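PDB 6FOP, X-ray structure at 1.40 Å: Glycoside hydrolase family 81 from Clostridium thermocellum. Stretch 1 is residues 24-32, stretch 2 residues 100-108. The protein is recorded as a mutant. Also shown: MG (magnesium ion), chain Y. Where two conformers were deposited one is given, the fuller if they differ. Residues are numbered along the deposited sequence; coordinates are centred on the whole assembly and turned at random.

Stretch 1, residues 24-32: EIYKTSNLQ
Stretch 2 100-108: PDARADKIS

An irregular segment, residues 24-32, docks on a strand of the same chain, which includes Arg103 and ends at Ile107, through a single backbone bridge, flanked by side-chain hydrogen bonds at Arg103 and Asp105 and a small apolar patch around Leu31. The contact buries 552 Å², both sides summed.

The bridge pairs Lys27 with Ala104, CA to CA 4.5 Å, and the two backbones run parallel there. Ala104 N donates to Tyr26 O at 2.9 Å, and Thr28 N donates to Ala104 O at 2.9 Å. Both bonds are nearly straight, at 156° and 163°. Two CA-H...O contacts accompany them: Arg103 CA to Tyr26 O and Lys27 CA to Ala104 O, each 3.2 Å. Lys27 (phi/psi -132/158) and Ala104 (-74/133) are both extended. The Lys27 CA-to-CB bond points away overall, with chi1 p, though Lys27 CB lies 3.6 Å from Ala104 O.

The CA-to-CB bond of Arg103 points toward stretch 1, with chi1 m, chi2 and chi3 t, and chi4 -97°. Arg103 NH1 donates to Lys27 O at 3.0 Å, and this oxygen lies at the guanidinium edge, near its plane. Tyr26 CD1 lies over one face of the guanidinium, 4.0 Å from Arg103 NH2. Within its own stretch, Arg103 NE forms a salt bridge to Asp101 OD2 at 3.0 Å. Asp101 has chi1 p. The Tyr26 CA-to-CB bond points sideways, chi1 m and chi2 -84°, and Tyr26 CB sits 3.6 Å from Ala102 O. Ala102 O also binds the magnesium ion MG at 2.2 Å.

After the bridge, stretch 1 makes a type I turn from Thr28 to Leu31. Ser29 (-66/-14) and Asn30 (-78/-18) are its central residues, and Leu31 N donates to Thr28 O at 3.2 Å. Thr28 OG1, with chi1 p, accepts from Asn30 N at 3.0 Å and donates to Asp105 OD1 at 2.6 Å. Asn30 ND2 donates to the same Asp105 OD1 at 2.8 Å, with Asn30 chi1 m. One carboxylate oxygen thus ties two turn residues to the strand. Asp105 has chi1 t and phi/psi -106/-36. Its CA-to-CB bond points away overall, though CB touches stretch 1, and the end of the side chain comes nearer. A water donates to Asn30 O at 3.1 Å and to Asp105 O at 3.0 Å, bridging the two backbones.

The Leu31 CA-to-CB bond points toward the strand, chi1 t and chi2 p. Leu31 CD2 is 4.3 Å from Ala104 CB, and Leu31 CD1 is 4.4 Å from Ile107 CG1.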

# COMPACT_ATOMS: atom_id res chain seq x y z
N GLU A 24 16.79 2.43 19.68
CA GLU A 24 15.85 1.72 20.55
C GLU A 24 14.71 1.12 19.71
O GLU A 24 14.05 1.83 18.95
CB GLU A 24 15.20 2.70 21.54
CG GLU A 24 16.15 3.44 22.49
CD GLU A 24 17.04 4.55 21.89
OE1 GLU A 24 16.80 5.09 20.76
OE2 GLU A 24 18.03 4.87 22.60
N ILE A 25 14.49 -0.18 19.85
CA ILE A 25 13.38 -0.89 19.21
C ILE A 25 12.59 -1.62 20.30
O ILE A 25 13.12 -2.51 20.97
CB ILE A 25 13.83 -1.87 18.13
CG1 ILE A 25 14.72 -1.16 17.10
CG2 ILE A 25 12.61 -2.45 17.40
CD1 ILE A 25 15.20 -2.04 15.96
N TYR A 26 11.33 -1.23 20.47
CA TYR A 26 10.47 -1.78 21.51
C TYR A 26 9.87 -3.10 21.00
O TYR A 26 8.72 -3.20 20.56
CB TYR A 26 9.41 -0.75 21.97
CG TYR A 26 10.02 0.37 22.77
CD1 TYR A 26 10.24 0.21 24.15
CD2 TYR A 26 10.41 1.57 22.17
CE1 TYR A 26 10.83 1.23 24.89
CE2 TYR A 26 11.00 2.59 22.91
CZ TYR A 26 11.20 2.41 24.27
OH TYR A 26 11.77 3.41 25.03
N LYS A 27 10.74 -4.12 21.05
CA LYS A 27 10.42 -5.47 20.66
C LYS A 27 10.90 -6.41 21.78
O LYS A 27 11.78 -6.05 22.58
CB LYS A 27 11.07 -5.86 19.32
CG LYS A 27 12.59 -5.81 19.29
CD LYS A 27 13.11 -6.26 17.94
CE LYS A 27 14.56 -5.86 17.72
NZ LYS A 27 15.46 -6.61 18.62
N THR A 28 10.31 -7.59 21.81
CA THR A 28 10.78 -8.66 22.68
C THR A 28 11.82 -9.49 21.99
O THR A 28 12.04 -9.36 20.79
CB THR A 28 9.65 -9.65 23.11
OG1 THR A 28 9.34 -10.48 21.98
CG2 THR A 28 8.41 -8.91 23.60
N SER A 29 12.44 -10.40 22.74
CA SER A 29 13.41 -11.32 22.17
C SER A 29 12.80 -12.32 21.17
O SER A 29 13.52 -12.98 20.45
CB SER A 29 14.14 -12.09 23.28
OG SER A 29 13.22 -12.80 24.07
N ASN A 30 11.47 -12.45 21.15
CA ASN A 30 10.84 -13.33 20.18
C ASN A 30 10.74 -12.76 18.77
O ASN A 30 10.49 -13.51 17.85
CB ASN A 30 9.46 -13.77 20.68
CG ASN A 30 9.55 -14.60 21.95
OD1 ASN A 30 10.36 -15.53 22.04
ND2 ASN A 30 8.72 -14.27 22.94
N LEU A 31 10.87 -11.45 18.62
CA LEU A 31 10.76 -10.82 17.30
C LEU A 31 12.17 -10.81 16.69
O LEU A 31 13.00 -9.97 17.04
CB LEU A 31 10.17 -9.41 17.41
CG LEU A 31 9.75 -8.80 16.07
CD1 LEU A 31 8.46 -9.42 15.60
CD2 LEU A 31 9.60 -7.29 16.17
N GLN A 32 12.42 -11.75 15.79
CA GLN A 32 13.75 -11.99 15.23
C GLN A 32 13.80 -11.59 13.76
O GLN A 32 12.79 -11.56 13.08
CB GLN A 32 14.12 -13.46 15.38
CG GLN A 32 14.16 -13.96 16.83
CD GLN A 32 14.64 -15.39 16.93
OE1 GLN A 32 13.98 -16.33 16.46
NE2 GLN A 32 15.79 -15.57 17.54
N PRO A 100 6.08 -0.61 32.16
CA PRO A 100 7.17 0.28 31.74
C PRO A 100 7.17 0.59 30.24
O PRO A 100 7.72 1.62 29.85
CB PRO A 100 8.43 -0.52 32.09
CG PRO A 100 8.01 -1.92 32.06
CD PRO A 100 6.58 -1.94 32.55
N ASP A 101 6.55 -0.26 29.43
CA ASP A 101 6.53 -0.08 27.96
C ASP A 101 5.57 -1.09 27.35
O ASP A 101 5.01 -1.92 28.07
CB ASP A 101 7.94 -0.21 27.36
CG ASP A 101 8.63 -1.55 27.64
OD1 ASP A 101 7.99 -2.61 27.58
OD2 ASP A 101 9.86 -1.53 27.85
N ALA A 102 5.40 -1.01 26.02
CA ALA A 102 4.72 -2.04 25.25
C ALA A 102 5.68 -2.41 24.13
O ALA A 102 6.18 -1.52 23.41
CB ALA A 102 3.42 -1.54 24.70
N ARG A 103 5.88 -3.72 23.95
CA ARG A 103 6.84 -4.25 22.98
C ARG A 103 6.20 -5.23 22.02
O ARG A 103 5.40 -6.08 22.42
CB ARG A 103 7.99 -4.95 23.68
CG ARG A 103 8.85 -3.99 24.49
CD ARG A 103 9.90 -4.68 25.33
NE ARG A 103 10.77 -3.67 25.96
CZ ARG A 103 11.96 -3.26 25.49
NH1 ARG A 103 12.50 -3.77 24.38
NH2 ARG A 103 12.62 -2.32 26.15
N ALA A 104 6.56 -5.15 20.74
CA ALA A 104 6.06 -6.12 19.76
C ALA A 104 6.77 -7.46 19.95
O ALA A 104 7.99 -7.51 20.02
CB ALA A 104 6.26 -5.63 18.34
N ASP A 105 5.98 -8.52 19.99
CA ASP A 105 6.45 -9.89 20.16
C ASP A 105 6.39 -10.72 18.86
O ASP A 105 7.26 -11.57 18.62
CB ASP A 105 5.61 -10.56 21.27
CG ASP A 105 6.15 -11.90 21.70
OD1 ASP A 105 7.20 -11.94 22.36
OD2 ASP A 105 5.50 -12.90 21.38
N LYS A 106 5.36 -10.47 18.06
CA LYS A 106 5.11 -11.18 16.80
C LYS A 106 4.30 -10.26 15.90
O LYS A 106 3.32 -9.65 16.33
CB LYS A 106 4.35 -12.50 17.06
CG LYS A 106 4.13 -13.37 15.84
CD LYS A 106 3.52 -14.74 16.15
CE LYS A 106 3.34 -15.59 14.89
NZ LYS A 106 2.73 -16.93 15.09
N ILE A 107 4.71 -10.14 14.63
CA ILE A 107 3.98 -9.36 13.64
C ILE A 107 3.74 -10.28 12.46
O ILE A 107 4.69 -10.80 11.87
CB ILE A 107 4.71 -8.08 13.23
CG1 ILE A 107 4.91 -7.15 14.44
CG2 ILE A 107 3.91 -7.37 12.14
CD1 ILE A 107 5.84 -5.97 14.19
N SER A 108 2.48 -10.52 12.16
CA SER A 108 2.10 -11.31 11.00
C SER A 108 1.48 -10.42 9.92
O SER A 108 1.57 -9.18 9.99
CB SER A 108 1.23 -12.50 11.41
OG SER A 108 0.06 -12.06 12.06
MG MG Y . 6.22 0.50 22.43
O HOH W 1 7.95 -13.19 16.19